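Local coordinates for protein apical membrane antigen 1 (Toxoplasma gondii, PDB 3ZLE) that probably takes part in host cell invasion as the ectodomain portion of a sporozoite surface antigen of the AMA1 family, at residues C256-F261 with Y336-S342; G300-N305 with C317-V323. All coordinates share one frame. Numbering follows the deposited sequence.

Interaction 1 of 2, residues C256-F261 with Y336-S342; sequences CWKRVF and YTALGSS
Residues 256-261 form a regular stretch of helix 253-262, while 336-342 runs out of an edge strand: Y336 and T337 are extended, A338 and L339 turn with helical angles, and G340 and S341 extend again. The two backbones come nearest at F261 and A338, whose CA atoms lie 4.2 Å apart; W257 CA and Y336 CA are 6.0 Å apart. T337, with chi1 p, shapes the turn: its OG1 accepts from G340 N at 3.0 Å and weakly from L339 N at 3.0 Å, an ST motif. W257 (chi1 t, chi2 74°) reaches into the curve this makes, and its NE1 donates to G340 O at 3.1 Å, nearly in line. S342 CB lies over one face of the indole, 3.9 Å from the centroid of the five-membered ring of W257; W257 in turn sets its CB over the Y336 ring face, 3.8 Å from that ring's centroid. Beside them, C256 SG meets Y336 CD2 at 4.2 Å, an oblique sulfur-aromatic contact, and is bonded to C317. V260 CG1 packs on T337 C at 3.8 Å, F261 CD1 on A338 O at 3.5 Å. Water 1 lies 2.9 Å from W257 O and 2.8 Å from T337 O. K191 also donates to G340 O. The principle exemplified is a helix laid across one face of an antiparallel sheet, joined to its outermost strand by a tryptophan and to an inner strand by a disulfide, within the cysteine-rich AMA1 ectodomain.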
loop_
_atom_site.group_PDB
_atom_site.type_symbol
_atom_site.label_atom_id
_atom_site.label_comp_id
_atom_site.label_asym_id
_atom_site.label_seq_id
_atom_site.Cartn_x
_atom_site.Cartn_y
_atom_site.Cartn_z
ATOM N N CYS A 256 -14.400 -0.551 3.661
ATOM C CA CYS A 256 -13.936 -1.369 2.542
ATOM C C CYS A 256 -12.465 -1.079 2.212
ATOM O O CYS A 256 -11.694 -1.984 1.953
ATOM C CB CYS A 256 -14.812 -1.166 1.302
ATOM S SG CYS A 256 -14.409 -2.233 -0.110
ATOM N N TRP A 257 -12.090 0.185 2.267
ATOM C CA TRP A 257 -10.737 0.593 1.962
ATOM C C TRP A 257 -9.731 -0.008 2.965
ATOM O O TRP A 257 -8.676 -0.485 2.591
ATOM C CB TRP A 257 -10.665 2.129 1.940
ATOM C CG TRP A 257 -9.251 2.682 1.915
ATOM C CD1 TRP A 257 -8.398 2.691 0.858
ATOM C CD2 TRP A 257 -8.540 3.280 3.018
ATOM N NE1 TRP A 257 -7.193 3.274 1.224
ATOM C CE2 TRP A 257 -7.260 3.647 2.538
ATOM C CE3 TRP A 257 -8.890 3.601 4.333
ATOM C CZ2 TRP A 257 -6.286 4.283 3.354
ATOM C CZ3 TRP A 257 -7.926 4.249 5.149
ATOM C CH2 TRP A 257 -6.671 4.641 4.627
ATOM N N LYS A 258 -10.107 -0.036 4.232
ATOM C CA LYS A 258 -9.302 -0.677 5.264
ATOM C C LYS A 258 -9.242 -2.186 5.151
ATOM O O LYS A 258 -8.234 -2.804 5.502
ATOM C CB LYS A 258 -9.834 -0.310 6.618
ATOM C CG LYS A 258 -9.328 1.017 7.085
ATOM C CD LYS A 258 -9.959 1.420 8.394
ATOM C CE LYS A 258 -9.367 2.735 8.822
ATOM N NZ LYS A 258 -10.030 3.344 9.983
ATOM N N ARG A 259 -10.328 -2.775 4.667
ATOM C CA ARG A 259 -10.467 -4.208 4.640
ATOM C C ARG A 259 -9.566 -4.833 3.608
ATOM O O ARG A 259 -9.020 -5.905 3.830
ATOM C CB ARG A 259 -11.917 -4.571 4.343
ATOM C CG ARG A 259 -12.234 -6.044 4.468
ATOM C CD ARG A 259 -13.525 -6.238 5.268
ATOM N NE ARG A 259 -14.708 -6.306 4.433
ATOM C CZ ARG A 259 -15.930 -5.898 4.818
ATOM N NH1 ARG A 259 -16.111 -5.297 5.975
ATOM N NH2 ARG A 259 -16.966 -6.096 4.034
ATOM N N VAL A 260 -9.516 -4.240 2.422
ATOM C CA VAL A 260 -8.724 -4.794 1.364
ATOM C C VAL A 260 -7.251 -4.851 1.761
ATOM O O VAL A 260 -6.558 -5.827 1.475
ATOM C CB VAL A 260 -8.961 -4.004 0.073
ATOM C CG1 VAL A 260 -8.503 -2.557 0.202
ATOM C CG2 VAL A 260 -8.439 -4.694 -1.124
ATOM N N PHE A 261 -6.802 -3.879 2.530
ATOM C CA PHE A 261 -5.411 -3.830 2.916
ATOM C C PHE A 261 -5.142 -4.920 3.955
ATOM O O PHE A 261 -4.088 -5.559 3.946
ATOM C CB PHE A 261 -5.072 -2.436 3.527
ATOM C CG PHE A 261 -3.687 -2.365 4.119
ATOM C CD1 PHE A 261 -2.549 -2.314 3.287
ATOM C CD2 PHE A 261 -3.507 -2.499 5.479
ATOM C CE1 PHE A 261 -1.296 -2.237 3.815
ATOM C CE2 PHE A 261 -2.223 -2.424 6.024
ATOM C CZ PHE A 261 -1.125 -2.357 5.180
ATOM N N TYR A 336 -11.065 0.474 -4.935
ATOM C CA TYR A 336 -9.996 0.692 -3.973
ATOM C C TYR A 336 -8.824 -0.296 -4.228
ATOM O O TYR A 336 -9.041 -1.440 -4.698
ATOM C CB TYR A 336 -10.564 0.416 -2.568
ATOM C CG TYR A 336 -11.478 1.497 -2.050
ATOM C CD1 TYR A 336 -10.972 2.765 -1.755
ATOM C CD2 TYR A 336 -12.840 1.254 -1.831
ATOM C CE1 TYR A 336 -11.737 3.727 -1.198
ATOM C CE2 TYR A 336 -13.661 2.246 -1.270
ATOM C CZ TYR A 336 -13.088 3.478 -0.949
ATOM O OH TYR A 336 -13.851 4.502 -0.453
ATOM N N THR A 337 -7.637 0.033 -3.756
ATOM C CA THR A 337 -6.611 -1.042 -3.620
ATOM C C THR A 337 -5.979 -1.080 -2.269
ATOM O O THR A 337 -5.984 -0.090 -1.514
ATOM C CB THR A 337 -5.504 -0.952 -4.655
ATOM O OG1 THR A 337 -4.627 0.108 -4.313
ATOM C CG2 THR A 337 -6.051 -0.748 -6.059
ATOM N N ALA A 338 -5.298 -2.169 -1.992
ATOM C CA ALA A 338 -4.435 -2.190 -0.820
ATOM C C ALA A 338 -3.307 -1.162 -0.846
ATOM O O ALA A 338 -2.864 -0.694 0.226
ATOM C CB ALA A 338 -3.909 -3.567 -0.554
ATOM N N LEU A 339 -2.938 -0.697 -2.022
ATOM C CA LEU A 339 -1.871 0.378 -2.076
ATOM C C LEU A 339 -2.347 1.796 -1.845
ATOM O O LEU A 339 -1.646 2.611 -1.195
ATOM C CB LEU A 339 -1.114 0.317 -3.375
ATOM C CG LEU A 339 -0.162 -0.880 -3.380
ATOM C CD1 LEU A 339 0.220 -1.257 -4.790
ATOM C CD2 LEU A 339 1.058 -0.529 -2.550
ATOM N N GLY A 340 -3.489 2.119 -2.463
ATOM C CA GLY A 340 -3.926 3.493 -2.594
ATOM C C GLY A 340 -4.450 4.116 -1.326
ATOM O O GLY A 340 -4.530 3.459 -0.283
ATOM N N SER A 341 -4.694 5.428 -1.407
ATOM C CA SER A 341 -5.455 6.183 -0.407
ATOM C C SER A 341 -6.950 5.968 -0.547
ATOM O O SER A 341 -7.396 5.387 -1.488
ATOM C CB SER A 341 -5.188 7.688 -0.564
ATOM O OG SER A 341 -5.414 8.349 0.681
ATOM N N SER A 342 -7.729 6.579 0.326
ATOM C CA SER A 342 -9.164 6.594 0.133
ATOM C C SER A 342 -9.575 7.875 -0.584
ATOM O O SER A 342 -10.722 8.005 -0.952
ATOM C CB SER A 342 -9.917 6.493 1.480
ATOM O OG SER A 342 -9.562 7.585 2.315
HETATM O O HOH W 1 -6.094 0.016 1.291
#

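Interaction 2 of 2, residues G300-N305 with C317-V323; sequences GANWAN and CAIFDQV
W303, F320 and N305 bury the most surface where strands 303-308 and 315-320 pair as an antiparallel hairpin, the short segments 303-305 and 317-320 running at 150° with axes 4.5 Å apart at closest. W303 pairs with F320 and N305 with A318 as hydrogen-bonded pairs; A304 and I319 between them form a non-hydrogen-bonded pair with CA atoms 4.2 Å apart. F320 N donates to W303 O at 3.0 Å, N305 N to A318 O at 2.9 Å and A318 N to N305 O at 2.8 Å.

On the face carrying W303, N305, A318 and F320, the F320 side chain (chi1 p) folds over its neighbour, so that W303 CB lies 3.6 Å from the centroid of the phenyl ring in a CH-pi contact, with W303 CB and F320 CZ only 3.2 Å apart. The two rings are nearly parallel but slid apart, with little overlap. The indole (chi1 m) extends alongside 321-323 as that chain leaves the sheet: Q322 O lies over its face, 3.5 Å from W303 CE3, and W303 CH2 touches V323 CG2 at 3.8 Å. W303 NE1 is hydrogen-bonded to F22 O. N305 ND2 approaches F320 CE1 at 4.0 Å and donates to F228 O and F239 O.

On the face carrying A304 and I319, which helix 253-262 covers, A304 CB meets I319 CG1 at 3.8 Å; A304 CB also lies 4.1 Å from C317 SG. Beyond the pairing, A301 centres an inverse gamma turn, and water 2 joins G300 N to D321 O, 3.1 Å from each. N302 and W303 together face F320, a classic beta bulge at the open end of a beta hairpin.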
loop_
_atom_site.group_PDB
_atom_site.type_symbol
_atom_site.label_atom_id
_atom_site.label_comp_id
_atom_site.label_asym_id
_atom_site.label_seq_id
_atom_site.Cartn_x
_atom_site.Cartn_y
_atom_site.Cartn_z
ATOM N N GLY A 300 -1.818 -11.124 -5.311
ATOM C CA GLY A 300 -2.727 -11.452 -4.207
ATOM C C GLY A 300 -4.061 -10.720 -4.331
ATOM O O GLY A 300 -4.339 -10.108 -5.347
ATOM N N ALA A 301 -4.856 -10.732 -3.262
ATOM C CA ALA A 301 -6.190 -10.139 -3.304
ATOM C C ALA A 301 -6.040 -8.675 -2.910
ATOM O O ALA A 301 -6.069 -8.358 -1.729
ATOM C CB ALA A 301 -7.107 -10.860 -2.324
ATOM N N ASN A 302 -5.702 -7.828 -3.876
ATOM C CA ASN A 302 -5.185 -6.496 -3.566
ATOM C C ASN A 302 -6.189 -5.401 -3.982
ATOM O O ASN A 302 -5.946 -4.217 -3.729
ATOM C CB ASN A 302 -3.869 -6.208 -4.329
ATOM C CG ASN A 302 -2.843 -7.288 -4.173
ATOM O OD1 ASN A 302 -2.599 -7.785 -3.061
ATOM N ND2 ASN A 302 -2.096 -7.530 -5.243
ATOM N N TRP A 303 -7.197 -5.790 -4.760
ATOM C CA TRP A 303 -8.214 -4.872 -5.262
ATOM C C TRP A 303 -9.559 -5.128 -4.599
ATOM O O TRP A 303 -9.852 -6.251 -4.247
ATOM C CB TRP A 303 -8.374 -5.032 -6.750
ATOM C CG TRP A 303 -7.052 -4.959 -7.544
ATOM C CD1 TRP A 303 -6.580 -3.883 -8.237
ATOM C CD2 TRP A 303 -6.143 -6.055 -7.827
ATOM N NE1 TRP A 303 -5.375 -4.209 -8.854
ATOM C CE2 TRP A 303 -5.087 -5.531 -8.606
ATOM C CE3 TRP A 303 -6.062 -7.386 -7.392
ATOM C CZ2 TRP A 303 -3.980 -6.318 -9.018
ATOM C CZ3 TRP A 303 -4.963 -8.155 -7.777
ATOM C CH2 TRP A 303 -3.954 -7.621 -8.618
ATOM N N ALA A 304 -10.350 -4.053 -4.393
ATOM C CA ALA A 304 -11.679 -4.156 -3.842
ATOM C C ALA A 304 -12.662 -3.293 -4.618
ATOM O O ALA A 304 -12.382 -2.142 -4.921
ATOM C CB ALA A 304 -11.695 -3.761 -2.357
ATOM N N ASN A 305 -13.814 -3.872 -4.971
ATOM C CA ASN A 305 -14.914 -3.103 -5.512
ATOM C C ASN A 305 -15.931 -2.804 -4.435
ATOM O O ASN A 305 -16.436 -3.730 -3.764
ATOM C CB ASN A 305 -15.566 -3.869 -6.650
ATOM C CG ASN A 305 -14.843 -3.671 -7.947
ATOM O OD1 ASN A 305 -14.088 -2.692 -8.110
ATOM N ND2 ASN A 305 -15.070 -4.562 -8.888
ATOM N N CYS A 317 -18.303 -4.926 -0.051
ATOM C CA CYS A 317 -16.869 -4.856 -0.363
ATOM C C CYS A 317 -16.410 -6.166 -1.000
ATOM O O CYS A 317 -16.226 -7.177 -0.300
ATOM C CB CYS A 317 -16.093 -4.670 0.906
ATOM S SG CYS A 317 -14.367 -4.245 0.659
ATOM N N ALA A 318 -16.299 -6.180 -2.319
ATOM C CA ALA A 318 -15.928 -7.408 -3.061
ATOM C C ALA A 318 -14.449 -7.383 -3.376
ATOM O O ALA A 318 -14.005 -6.687 -4.305
ATOM C CB ALA A 318 -16.728 -7.530 -4.352
ATOM N N ILE A 319 -13.692 -8.139 -2.605
ATOM C CA ILE A 319 -12.255 -8.169 -2.750
ATOM C C ILE A 319 -11.803 -9.285 -3.690
ATOM O O ILE A 319 -12.172 -10.441 -3.537
ATOM C CB ILE A 319 -11.618 -8.382 -1.406
ATOM C CG1 ILE A 319 -11.794 -7.130 -0.541
ATOM C CG2 ILE A 319 -10.187 -8.863 -1.555
ATOM C CD1 ILE A 319 -11.592 -7.398 0.935
ATOM N N PHE A 320 -10.976 -8.949 -4.653
ATOM C CA PHE A 320 -10.636 -9.947 -5.651
ATOM C C PHE A 320 -9.149 -9.977 -5.895
ATOM O O PHE A 320 -8.426 -9.075 -5.474
ATOM C CB PHE A 320 -11.407 -9.710 -6.944
ATOM C CG PHE A 320 -11.083 -8.388 -7.615
ATOM C CD1 PHE A 320 -11.750 -7.212 -7.240
ATOM C CD2 PHE A 320 -10.192 -8.337 -8.688
ATOM C CE1 PHE A 320 -11.527 -6.028 -7.904
ATOM C CE2 PHE A 320 -9.905 -7.133 -9.317
ATOM C CZ PHE A 320 -10.557 -5.969 -8.904
ATOM N N ASP A 321 -8.700 -10.983 -6.631
ATOM C CA ASP A 321 -7.267 -11.199 -6.795
ATOM C C ASP A 321 -6.826 -11.352 -8.225
ATOM O O ASP A 321 -5.743 -11.870 -8.466
ATOM C CB ASP A 321 -6.805 -12.417 -5.992
ATOM C CG ASP A 321 -7.334 -13.722 -6.555
ATOM O OD1 ASP A 321 -8.038 -13.712 -7.580
ATOM O OD2 ASP A 321 -7.103 -14.754 -5.914
ATOM N N GLN A 322 -7.574 -10.754 -9.153
ATOM C CA GLN A 322 -7.132 -10.660 -10.548
ATOM C C GLN A 322 -6.735 -9.240 -10.943
ATOM O O GLN A 322 -7.374 -8.273 -10.559
ATOM C CB GLN A 322 -8.232 -11.131 -11.474
ATOM C CG GLN A 322 -8.683 -12.554 -11.212
ATOM C CD GLN A 322 -8.454 -13.447 -12.410
ATOM O OE1 GLN A 322 -8.842 -13.108 -13.535
ATOM N NE2 GLN A 322 -7.787 -14.574 -12.189
ATOM N N VAL A 323 -5.735 -9.129 -11.802
ATOM C CA VAL A 323 -5.420 -7.870 -12.369
ATOM C C VAL A 323 -6.567 -7.460 -13.277
ATOM O O VAL A 323 -6.858 -8.153 -14.271
ATOM C CB VAL A 323 -4.115 -7.910 -13.164
ATOM C CG1 VAL A 323 -3.936 -6.592 -13.929
ATOM C CG2 VAL A 323 -2.934 -8.146 -12.224
HETATM O O HOH W 2 -2.774 -11.169 -8.230
#

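In the fold
Of the elements involved, helix 253-262 comes first along the chain from the N terminus, followed by strand 303-308, the return along strand 315-320 and finally strand 333-337. Interaction 2 closes the short hairpin loop and is nested within the much longer loop that interaction 1 closes between the helix and 336-342. The strands of the hairpin and 333-337 belong to one four-stranded antiparallel sheet, in which 303-308 neighbours 333-337. The two contacts also meet directly: the C256-C317 disulfide fixes the helix to the hairpin, A338 N probably hydrogen-bonds to N302 O, and R259 packs on C317. Helix, hairpin and edge strand are thus tied into one unit.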